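PDB 3WD6: omega-class glutathione S-transferase from Bombyx mori, which binds glutathione and probably acts as a glutathione transferase and a glutathione-dependent dehydroascorbate reductase. Local coordinates for residues F12-R18 with Y55-D61; N34-C38 with N245-L249; E187-A191 with L225-L231. All coordinates share one frame; numbering follows the deposited sequence.

Contact 1 (F12-R18 with Y55-D61)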
loop_
_atom_site.group_PDB
_atom_site.type_symbol
_atom_site.label_atom_id
_atom_site.label_comp_id
_atom_site.label_asym_id
_atom_site.label_seq_id
_atom_site.Cartn_x
_atom_site.Cartn_y
_atom_site.Cartn_z
ATOM N N PHE A 12 3.065 -2.755 -14.709
ATOM C CA PHE A 12 3.077 -3.095 -13.286
ATOM C C PHE A 12 3.350 -4.570 -13.051
ATOM O O PHE A 12 3.567 -4.990 -11.916
ATOM C CB PHE A 12 1.724 -2.737 -12.661
ATOM C CG PHE A 12 1.450 -1.259 -12.620
ATOM C CD1 PHE A 12 2.401 -0.376 -12.109
ATOM C CD2 PHE A 12 0.244 -0.743 -13.108
ATOM C CE1 PHE A 12 2.140 1.007 -12.062
ATOM C CE2 PHE A 12 -0.023 0.640 -13.073
ATOM C CZ PHE A 12 0.920 1.514 -12.546
ATOM N N ASN A 13 3.337 -5.356 -14.121
ATOM C CA ASN A 13 3.302 -6.812 -13.991
ATOM C C ASN A 13 4.411 -7.562 -14.733
ATOM O O ASN A 13 4.186 -8.652 -15.252
ATOM C CB ASN A 13 1.927 -7.337 -14.440
ATOM C CG ASN A 13 0.783 -6.729 -13.649
ATOM O OD1 ASN A 13 0.754 -6.793 -12.417
ATOM N ND2 ASN A 13 -0.169 -6.144 -14.354
ATOM N N THR A 14 5.600 -6.974 -14.777
ATOM C CA THR A 14 6.784 -7.687 -15.251
ATOM C C THR A 14 7.081 -8.824 -14.268
ATOM O O THR A 14 6.692 -8.745 -13.108
ATOM C CB THR A 14 8.010 -6.735 -15.383
ATOM O OG1 THR A 14 8.298 -6.126 -14.115
ATOM C CG2 THR A 14 7.727 -5.626 -16.406
ATOM N N LYS A 15 7.758 -9.878 -14.728
ATOM C CA LYS A 15 8.010 -11.058 -13.886
ATOM C C LYS A 15 8.697 -10.687 -12.567
ATOM O O LYS A 15 9.544 -9.789 -12.533
ATOM C CB LYS A 15 8.830 -12.109 -14.643
ATOM C CG LYS A 15 9.144 -13.373 -13.829
ATOM C CD LYS A 15 10.667 -13.565 -13.679
ATOM C CE LYS A 15 11.139 -14.975 -14.080
ATOM N NZ LYS A 15 11.526 -15.804 -12.892
ATOM N N HIS A 16 8.297 -11.338 -11.477
ATOM C CA HIS A 16 8.986 -11.174 -10.208
ATOM C C HIS A 16 10.309 -11.933 -10.268
ATOM O O HIS A 16 10.338 -13.116 -10.594
ATOM C CB HIS A 16 8.131 -11.690 -9.054
ATOM C CG HIS A 16 6.938 -10.837 -8.760
ATOM N ND1 HIS A 16 5.917 -10.647 -9.666
ATOM C CD2 HIS A 16 6.603 -10.122 -7.659
ATOM C CE1 HIS A 16 5.002 -9.855 -9.134
ATOM N NE2 HIS A 16 5.393 -9.523 -7.917
ATOM N N LEU A 17 11.403 -11.253 -9.951
ATOM C CA LEU A 17 12.730 -11.828 -10.133
ATOM C C LEU A 17 13.111 -12.662 -8.917
ATOM O O LEU A 17 12.790 -12.295 -7.780
ATOM C CB LEU A 17 13.763 -10.724 -10.393
ATOM C CG LEU A 17 13.420 -9.805 -11.569
ATOM C CD1 LEU A 17 14.549 -8.821 -11.833
ATOM C CD2 LEU A 17 13.095 -10.610 -12.833
ATOM N N ARG A 18 13.768 -13.796 -9.161
ATOM C CA ARG A 18 14.162 -14.718 -8.094
ATOM C C ARG A 18 15.677 -14.872 -8.073
ATOM O O ARG A 18 16.363 -14.426 -8.990
ATOM C CB ARG A 18 13.521 -16.087 -8.313
ATOM C CG ARG A 18 12.043 -16.031 -8.704
ATOM C CD ARG A 18 11.570 -17.342 -9.352
ATOM N NE ARG A 18 11.902 -18.517 -8.537
ATOM C CZ ARG A 18 11.190 -19.643 -8.519
ATOM N NH1 ARG A 18 10.091 -19.745 -9.270
ATOM N NH2 ARG A 18 11.565 -20.664 -7.742
ATOM N N TYR A 55 8.540 6.414 -13.870
ATOM C CA TYR A 55 9.339 5.412 -13.189
ATOM C C TYR A 55 9.170 4.058 -13.851
ATOM O O TYR A 55 8.379 3.902 -14.797
ATOM C CB TYR A 55 8.985 5.331 -11.696
ATOM C CG TYR A 55 7.597 4.798 -11.410
ATOM C CD1 TYR A 55 6.475 5.606 -11.567
ATOM C CD2 TYR A 55 7.406 3.487 -10.960
ATOM C CE1 TYR A 55 5.199 5.135 -11.286
ATOM C CE2 TYR A 55 6.133 2.998 -10.682
ATOM C CZ TYR A 55 5.028 3.830 -10.847
ATOM O OH TYR A 55 3.746 3.369 -10.586
ATOM N N GLU A 56 9.944 3.093 -13.362
ATOM C CA GLU A 56 9.862 1.711 -13.820
ATOM C C GLU A 56 9.741 0.822 -12.582
ATOM O O GLU A 56 10.143 1.217 -11.463
ATOM C CB GLU A 56 11.114 1.326 -14.630
ATOM C CG GLU A 56 12.416 1.545 -13.850
ATOM C CD GLU A 56 13.636 0.993 -14.568
ATOM O OE1 GLU A 56 14.662 0.729 -13.895
ATOM O OE2 GLU A 56 13.579 0.833 -15.807
ATOM N N VAL A 57 9.188 -0.371 -12.782
ATOM C CA VAL A 57 8.983 -1.305 -11.687
ATOM C C VAL A 57 9.837 -2.542 -11.908
ATOM O O VAL A 57 9.819 -3.113 -12.986
ATOM C CB VAL A 57 7.495 -1.753 -11.602
ATOM C CG1 VAL A 57 7.298 -2.818 -10.518
ATOM C CG2 VAL A 57 6.567 -0.553 -11.375
ATOM N N VAL A 58 10.585 -2.949 -10.888
ATOM C CA VAL A 58 11.212 -4.268 -10.877
ATOM C C VAL A 58 10.564 -5.112 -9.780
ATOM O O VAL A 58 10.657 -4.775 -8.599
ATOM C CB VAL A 58 12.751 -4.199 -10.659
ATOM C CG1 VAL A 58 13.315 -5.618 -10.429
ATOM C CG2 VAL A 58 13.428 -3.549 -11.857
ATOM N N ASN A 59 9.886 -6.190 -10.166
ATOM C CA ASN A 59 9.179 -7.023 -9.187
ATOM C C ASN A 59 10.052 -8.104 -8.565
ATOM O O ASN A 59 10.884 -8.707 -9.242
ATOM C CB ASN A 59 7.914 -7.605 -9.800
ATOM C CG ASN A 59 6.834 -6.563 -9.948
ATOM O OD1 ASN A 59 6.688 -5.676 -9.085
ATOM N ND2 ASN A 59 6.079 -6.639 -11.044
ATOM N N ILE A 60 9.874 -8.340 -7.274
ATOM C CA ILE A 60 10.763 -9.241 -6.544
ATOM C C ILE A 60 10.012 -10.394 -5.911
ATOM O O ILE A 60 9.086 -10.172 -5.128
ATOM C CB ILE A 60 11.485 -8.518 -5.390
ATOM C CG1 ILE A 60 12.332 -7.339 -5.909
ATOM C CG2 ILE A 60 12.292 -9.503 -4.598
ATOM C CD1 ILE A 60 13.479 -7.720 -6.834
ATOM N N ASP A 61 10.426 -11.615 -6.251
ATOM C CA ASP A 61 9.958 -12.836 -5.592
ATOM C C ASP A 61 10.491 -12.846 -4.154
ATOM O O ASP A 61 11.702 -12.897 -3.936
ATOM C CB ASP A 61 10.467 -14.051 -6.374
ATOM C CG ASP A 61 9.860 -15.351 -5.899
ATOM O OD1 ASP A 61 9.925 -15.621 -4.683
ATOM O OD2 ASP A 61 9.322 -16.107 -6.741
HETATM O O HOH W 1 10.206 -7.196 -12.795
HETATM O O HOH W 2 8.358 -15.607 -9.718
#
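Asn59 reaches across from strand 56-60 and grips the 12-18 segment with its CB and its amide nitrogen. Asn59 CB sits over the centre of the His16 ring, 3.5 Å from the centroid and 6° off the normal, a CH-pi contact; the amide plane is stacked on the imidazole, 17° from parallel. His16 ND1 bonds to Glu247 and NE2 to Arg36 N. With CG anti to the carbonyl carbon (chi1 -74°), Asn59 ND2 reaches two main-chain acceptors, Phe12 O at 3.1 Å and Thr14 O at 3.0 Å; both lie in the amide plane, fixing its rotation. OD1 is taken by Asn34. Beyond His16 the strands pair in parallel, Leu17 N giving to Asn59 O (2.7 Å) and Asp61 N to Leu17 O (2.9 Å). A water joins Thr14 OG1, Lys15 O and Asn59 N. Leu17 CD1 meets Val58 CG1 at 3.7 Å. At the far end Tyr55 OH, bonded to Asn49, approaches the edge of the Phe12 ring, 3.2 Å from CE1. The short strand 16-17 forms one margin of the thioredoxin-like sheet, beside strand 56-60, whose other side pairs with strand 31-34; Phe12 and Tyr55 also pack on helix 39-51.

Contact 2 (N34-C38 with N245-L249). With GSH (glutathione), chain J.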
loop_
_atom_site.group_PDB
_atom_site.type_symbol
_atom_site.label_atom_id
_atom_site.label_comp_id
_atom_site.label_asym_id
_atom_site.label_seq_id
_atom_site.Cartn_x
_atom_site.Cartn_y
_atom_site.Cartn_z
ATOM N N ASN A 34 9.703 -3.690 -6.123
ATOM C CA ASN A 34 8.310 -3.850 -5.720
ATOM C C ASN A 34 7.946 -5.322 -5.591
ATOM O O ASN A 34 8.707 -6.188 -6.057
ATOM C CB ASN A 34 7.455 -3.223 -6.835
ATOM C CG ASN A 34 5.970 -3.202 -6.524
ATOM O OD1 ASN A 34 5.540 -2.771 -5.442
ATOM N ND2 ASN A 34 5.166 -3.654 -7.490
ATOM N N MET A 35 6.808 -5.617 -4.954
ATOM C CA MET A 35 6.087 -6.834 -5.314
ATOM C C MET A 35 4.594 -6.547 -5.358
ATOM O O MET A 35 4.055 -5.867 -4.481
ATOM C CB MET A 35 6.473 -8.053 -4.483
ATOM C CG MET A 35 5.606 -8.333 -3.318
ATOM S SD MET A 35 4.207 -9.464 -3.635
ATOM C CE MET A 35 3.805 -9.769 -1.897
ATOM N N ARG A 36 3.958 -7.057 -6.415
ATOM C CA ARG A 36 2.659 -6.578 -6.886
ATOM C C ARG A 36 1.598 -6.557 -5.781
ATOM O O ARG A 36 0.711 -5.690 -5.773
ATOM C CB ARG A 36 2.194 -7.408 -8.099
ATOM C CG ARG A 36 0.888 -6.934 -8.764
ATOM C CD ARG A 36 1.125 -5.741 -9.681
ATOM N NE ARG A 36 -0.111 -5.249 -10.302
ATOM C CZ ARG A 36 -1.100 -4.630 -9.647
ATOM N NH1 ARG A 36 -1.033 -4.440 -8.323
ATOM N NH2 ARG A 36 -2.161 -4.197 -10.324
ATOM N N TYR A 37 1.715 -7.489 -4.839
ATOM C CA TYR A 37 0.697 -7.690 -3.818
ATOM C C TYR A 37 1.156 -7.098 -2.494
ATOM O O TYR A 37 0.456 -7.200 -1.483
ATOM C CB TYR A 37 0.389 -9.202 -3.701
ATOM C CG TYR A 37 -0.011 -9.776 -5.047
ATOM C CD1 TYR A 37 -1.341 -9.802 -5.455
ATOM C CD2 TYR A 37 0.949 -10.225 -5.934
ATOM C CE1 TYR A 37 -1.700 -10.295 -6.714
ATOM C CE2 TYR A 37 0.607 -10.716 -7.176
ATOM C CZ TYR A 37 -0.711 -10.741 -7.572
ATOM O OH TYR A 37 -1.021 -11.244 -8.830
ATOM N N CYS A 38 2.331 -6.471 -2.489
ATOM C CA CYS A 38 2.800 -5.846 -1.258
ATOM C C CYS A 38 2.101 -4.503 -0.968
ATOM O O CYS A 38 2.266 -3.525 -1.717
ATOM C CB CYS A 38 4.324 -5.672 -1.258
ATOM S SG CYS A 38 4.904 -4.862 0.274
ATOM N N ASN A 245 1.888 -17.611 -5.806
ATOM C CA ASN A 245 2.008 -17.383 -7.236
ATOM C C ASN A 245 1.998 -15.861 -7.465
ATOM O O ASN A 245 0.973 -15.186 -7.286
ATOM C CB ASN A 245 0.878 -18.085 -7.990
ATOM C CG ASN A 245 0.984 -17.918 -9.497
ATOM O OD1 ASN A 245 1.903 -17.259 -10.008
ATOM N ND2 ASN A 245 0.038 -18.511 -10.223
ATOM N N TYR A 246 3.161 -15.324 -7.816
ATOM C CA TYR A 246 3.307 -13.892 -8.056
ATOM C C TYR A 246 2.922 -13.486 -9.480
ATOM O O TYR A 246 3.018 -12.320 -9.822
ATOM C CB TYR A 246 4.752 -13.456 -7.797
ATOM C CG TYR A 246 5.226 -13.605 -6.362
ATOM C CD1 TYR A 246 4.591 -12.934 -5.323
ATOM C CD2 TYR A 246 6.336 -14.384 -6.051
ATOM C CE1 TYR A 246 5.032 -13.062 -4.005
ATOM C CE2 TYR A 246 6.791 -14.511 -4.745
ATOM C CZ TYR A 246 6.139 -13.850 -3.724
ATOM O OH TYR A 246 6.585 -13.967 -2.419
ATOM N N GLU A 247 2.489 -14.429 -10.311
ATOM C CA GLU A 247 2.255 -14.109 -11.720
ATOM C C GLU A 247 0.787 -14.170 -12.151
ATOM O O GLU A 247 0.473 -14.110 -13.352
ATOM C CB GLU A 247 3.116 -15.004 -12.626
ATOM C CG GLU A 247 4.612 -14.951 -12.313
ATOM C CD GLU A 247 5.156 -13.533 -12.299
ATOM O OE1 GLU A 247 4.936 -12.795 -13.287
ATOM O OE2 GLU A 247 5.800 -13.158 -11.297
ATOM N N LEU A 248 -0.118 -14.278 -11.186
ATOM C CA LEU A 248 -1.542 -14.287 -11.522
ATOM C C LEU A 248 -1.935 -13.190 -12.528
ATOM O O LEU A 248 -2.803 -13.397 -13.362
ATOM C CB LEU A 248 -2.397 -14.217 -10.257
ATOM C CG LEU A 248 -2.228 -15.470 -9.386
ATOM C CD1 LEU A 248 -2.922 -15.311 -8.026
ATOM C CD2 LEU A 248 -2.733 -16.703 -10.131
ATOM N N LEU A 249 -1.285 -12.034 -12.480
ATOM C CA LEU A 249 -1.631 -10.956 -13.416
ATOM C C LEU A 249 -0.805 -10.920 -14.700
ATOM O O LEU A 249 -0.864 -9.932 -15.452
ATOM C CB LEU A 249 -1.521 -9.597 -12.724
ATOM C CG LEU A 249 -2.686 -9.303 -11.792
ATOM C CD1 LEU A 249 -2.391 -8.043 -11.015
ATOM C CD2 LEU A 249 -3.992 -9.194 -12.590
HETATM N N1 GSH J . 8.392 -1.071 7.263
HETATM C CA1 GSH J . 8.565 -1.493 5.868
HETATM C C1 GSH J . 8.011 -0.471 4.881
HETATM O O11 GSH J . 8.494 -0.354 3.696
HETATM O O12 GSH J . 7.065 0.303 5.264
HETATM C CB1 GSH J . 7.909 -2.857 5.695
HETATM C CG1 GSH J . 7.731 -3.384 4.308
HETATM C CD1 GSH J . 7.448 -4.862 4.209
HETATM O OE1 GSH J . 7.072 -5.516 5.176
HETATM N N2 GSH J . 7.617 -5.537 2.958
HETATM C CA2 GSH J . 7.350 -6.979 2.933
HETATM C C2 GSH J . 8.664 -7.685 2.672
HETATM O O2 GSH J . 9.423 -7.225 1.827
HETATM C CB2 GSH J . 6.399 -7.298 1.835
HETATM S SG2 GSH J . 4.690 -6.980 2.086
HETATM N N3 GSH J . 8.999 -8.890 3.400
HETATM C CA3 GSH J . 10.267 -9.572 3.139
HETATM C C3 GSH J . 10.283 -11.028 3.386
HETATM O O31 GSH J . 9.493 -11.776 2.749
HETATM O O32 GSH J . 11.090 -11.510 4.218
HETATM O O HOH W 3 0.830 -11.116 -10.840
#
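Residues 35-38 form a type I beta turn, closed by Cys38 N to Met35 O (2.7 Å), and 245-249 is an irregular segment opening with an Asx turn, Asn245 OD1 accepting from Glu247 N; their CA atoms come nearest at Arg36 and Tyr246, 7.4 Å apart. Tyr37 carries the largest share of the contact. A chi1 of -55° keeps CG beside the backbone N and sends the Tyr37 ring toward the C-terminal segment, where Tyr246 O lies in plane at the ring edge, 3.9 Å from Tyr37 CE2, while Tyr37 OH rests 3.6 Å from Leu248 CB. A water ties this end down: it bonds to Tyr37 OH at 2.7 Å, donates to Tyr246 O and accepts from Leu249 N, linking the phenol to two backbone groups. Met35 SD comes obliquely to the Tyr246 ring, 3.7 Å from CE1, a Met-aromatic contact. The same sulfur takes a weak bond from Tyr37 N. Leu249 CD1 covers one face of the Arg36 guanidinium, 3.7 Å from NE; Arg36 NH2 donates to Tyr224 O, and the group makes a cation-pi contact with the Tyr224 ring. Cys38, part of the glutathione site, occupies the N-cap of helix 39-51. The turn bridges strand 31-34 and this helix, while the C-terminal segment packs against it after helix 228-240, whose Phe234 stacks on Tyr37 and touches Tyr246.

Contact 3 (E187-A191 with L225-L231)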
loop_
_atom_site.group_PDB
_atom_site.type_symbol
_atom_site.label_atom_id
_atom_site.label_comp_id
_atom_site.label_asym_id
_atom_site.label_seq_id
_atom_site.Cartn_x
_atom_site.Cartn_y
_atom_site.Cartn_z
ATOM N N GLU A 187 -7.995 -1.273 0.293
ATOM C CA GLU A 187 -8.145 -2.028 -0.941
ATOM C C GLU A 187 -8.343 -3.493 -0.583
ATOM O O GLU A 187 -9.165 -4.195 -1.191
ATOM C CB GLU A 187 -6.928 -1.863 -1.877
ATOM C CG GLU A 187 -7.127 -2.557 -3.240
ATOM C CD GLU A 187 -6.087 -2.190 -4.311
ATOM O OE1 GLU A 187 -5.705 -3.079 -5.114
ATOM O OE2 GLU A 187 -5.661 -1.010 -4.381
ATOM N N ARG A 188 -7.598 -3.942 0.426
ATOM C CA ARG A 188 -7.618 -5.340 0.858
ATOM C C ARG A 188 -8.864 -5.670 1.684
ATOM O O ARG A 188 -9.404 -6.774 1.587
ATOM C CB ARG A 188 -6.323 -5.688 1.617
ATOM C CG ARG A 188 -5.146 -6.062 0.691
ATOM C CD ARG A 188 -3.824 -5.420 1.101
ATOM N NE ARG A 188 -2.757 -5.687 0.126
ATOM C CZ ARG A 188 -2.436 -4.873 -0.880
ATOM N NH1 ARG A 188 -3.085 -3.731 -1.047
ATOM N NH2 ARG A 188 -1.458 -5.192 -1.713
ATOM N N LEU A 189 -9.339 -4.704 2.469
ATOM C CA LEU A 189 -10.525 -4.909 3.301
ATOM C C LEU A 189 -11.675 -5.421 2.417
ATOM O O LEU A 189 -12.462 -6.279 2.835
ATOM C CB LEU A 189 -10.909 -3.600 4.030
ATOM C CG LEU A 189 -12.093 -3.504 5.012
ATOM C CD1 LEU A 189 -12.004 -2.238 5.869
ATOM C CD2 LEU A 189 -13.456 -3.571 4.308
ATOM N N ARG A 190 -11.736 -4.896 1.192
ATOM C CA ARG A 190 -12.751 -5.283 0.218
ATOM C C ARG A 190 -12.799 -6.810 -0.028
ATOM O O ARG A 190 -13.880 -7.387 -0.198
ATOM C CB ARG A 190 -12.547 -4.508 -1.092
ATOM C CG ARG A 190 -13.107 -3.087 -1.061
ATOM C CD ARG A 190 -12.410 -2.139 -2.060
ATOM N NE ARG A 190 -12.645 -2.427 -3.476
ATOM C CZ ARG A 190 -11.756 -3.016 -4.286
ATOM N NH1 ARG A 190 -10.573 -3.404 -3.817
ATOM N NH2 ARG A 190 -12.039 -3.214 -5.570
ATOM N N ALA A 191 -11.638 -7.466 -0.020
ATOM C CA ALA A 191 -11.593 -8.914 -0.243
ATOM C C ALA A 191 -11.848 -9.718 1.024
ATOM O O ALA A 191 -12.122 -10.912 0.959
ATOM C CB ALA A 191 -10.284 -9.325 -0.869
ATOM N N LEU A 225 -5.209 -1.048 -9.351
ATOM C CA LEU A 225 -6.119 -1.987 -8.674
ATOM C C LEU A 225 -5.827 -3.454 -9.018
ATOM O O LEU A 225 -5.521 -3.793 -10.173
ATOM C CB LEU A 225 -7.570 -1.703 -9.046
ATOM C CG LEU A 225 -8.218 -0.551 -8.284
ATOM C CD1 LEU A 225 -9.680 -0.379 -8.774
ATOM C CD2 LEU A 225 -8.142 -0.794 -6.759
ATOM N N ILE A 226 -5.927 -4.318 -8.014
ATOM C CA ILE A 226 -5.899 -5.747 -8.251
ATOM C C ILE A 226 -7.351 -6.251 -8.354
ATOM O O ILE A 226 -8.128 -6.095 -7.395
ATOM C CB ILE A 226 -5.171 -6.447 -7.106
ATOM C CG1 ILE A 226 -3.750 -5.876 -6.999
ATOM C CG2 ILE A 226 -5.167 -7.981 -7.291
ATOM C CD1 ILE A 226 -2.942 -6.408 -5.811
ATOM N N PRO A 227 -7.734 -6.842 -9.513
ATOM C CA PRO A 227 -9.104 -7.385 -9.592
ATOM C C PRO A 227 -9.374 -8.310 -8.392
ATOM O O PRO A 227 -8.519 -9.158 -8.061
ATOM C CB PRO A 227 -9.096 -8.184 -10.901
ATOM C CG PRO A 227 -8.021 -7.549 -11.731
ATOM C CD PRO A 227 -6.952 -7.137 -10.730
ATOM N N LEU A 228 -10.520 -8.140 -7.732
ATOM C CA LEU A 228 -10.757 -8.798 -6.440
ATOM C C LEU A 228 -10.690 -10.336 -6.453
ATOM O O LEU A 228 -10.282 -10.956 -5.455
ATOM C CB LEU A 228 -12.069 -8.309 -5.820
ATOM C CG LEU A 228 -11.923 -6.968 -5.096
ATOM C CD1 LEU A 228 -13.272 -6.391 -4.713
ATOM C CD2 LEU A 228 -11.022 -7.129 -3.864
ATOM N N GLU A 229 -11.086 -10.954 -7.562
ATOM C CA GLU A 229 -11.007 -12.403 -7.638
ATOM C C GLU A 229 -9.545 -12.830 -7.692
ATOM O O GLU A 229 -9.176 -13.874 -7.159
ATOM C CB GLU A 229 -11.778 -12.951 -8.846
ATOM C CG GLU A 229 -11.119 -12.686 -10.195
ATOM C CD GLU A 229 -11.426 -11.302 -10.735
ATOM O OE1 GLU A 229 -11.889 -10.430 -9.946
ATOM O OE2 GLU A 229 -11.196 -11.088 -11.954
ATOM N N ILE A 230 -8.701 -12.016 -8.316
ATOM C CA ILE A 230 -7.270 -12.313 -8.326
ATOM C C ILE A 230 -6.655 -12.170 -6.940
ATOM O O ILE A 230 -5.793 -12.966 -6.530
ATOM C CB ILE A 230 -6.497 -11.379 -9.264
ATOM C CG1 ILE A 230 -7.012 -11.519 -10.708
ATOM C CG2 ILE A 230 -4.991 -11.643 -9.132
ATOM C CD1 ILE A 230 -6.814 -12.910 -11.283
ATOM N N LEU A 231 -7.080 -11.135 -6.218
ATOM C CA LEU A 231 -6.505 -10.870 -4.908
ATOM C C LEU A 231 -6.912 -11.982 -3.938
ATOM O O LEU A 231 -6.092 -12.471 -3.165
ATOM C CB LEU A 231 -6.932 -9.483 -4.410
ATOM C CG LEU A 231 -6.351 -8.990 -3.080
ATOM C CD1 LEU A 231 -4.824 -8.963 -3.102
ATOM C CD2 LEU A 231 -6.917 -7.611 -2.725
HETATM O O HOH W 4 -10.583 -4.118 -7.617
#
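A partly buried contact of mixed character, leucine methyls against arginine and glutamate side chains, joins the C-terminal end of helix 177-189 to the start of helix 228-240 and the residues leading into it, within the helical part of the glutathione transferase fold. Leu228 has the largest buried area. Leu228 CD1 lies over one face of the Arg190 guanidinium, offset toward the rim and 3.5 Å from NH2, and Leu228 CD2 meets Ala191 CB at 3.8 Å. A turn further on, Leu231 CD2 reaches Ala191 CB at 4.2 Å and the aliphatic CG of Arg188. The Arg190 chain bends at chi3 (68°), folding its head back toward Glu187, one turn earlier, where Arg190 NH1 donates to Glu187 O at 3.1 Å, in the carbonyl plane on a lone pair. NH2 donates to a water that in turn gives to Ile226 O. Glu187 stretches out, CG anti to the backbone N, and passes Leu225 CD2, 3.4 Å from Glu187 OE2. Glu187 OE1 accepts from Ile226 N at 3.2 Å, nearly straight (165°), on the syn side but 32° out of the carboxylate plane. The Arg188 head goes to Gln42, Pro184 O and Tyr37 O. The leucines thus lie against the guanidinium face and aliphatic parts, with Leu225 beside the carboxylate, which holds the backbone of Ile226 by OE1 while OE2 goes to Gln42 and Trp183.

Overall arrangement
All three contacts are partly buried, but they differ in chemistry. Contact 1 is sheet pairing at the margin of the thioredoxin-like domain, with some exposed residues, and is rich in direct hydrogen bonds. Contact 2 joins a turn to the C-terminal segment by ring, sulfur and water contacts; contact 3, with no exposed touching residue, packs leucines against arginine and glutamate side chains, with one direct hydrogen bond. Contact 2 lies between the others: Asn34 pairs with Val58 and Ile60 of contact 1, and Tyr37 O receives Arg188 of contact 3. Helix 228-240 belongs to contact 3 by its first turn and covers contact 2 through Ile230 and Phe234. Contacts 1 and 3 do not touch, their centres being about 19 Å apart.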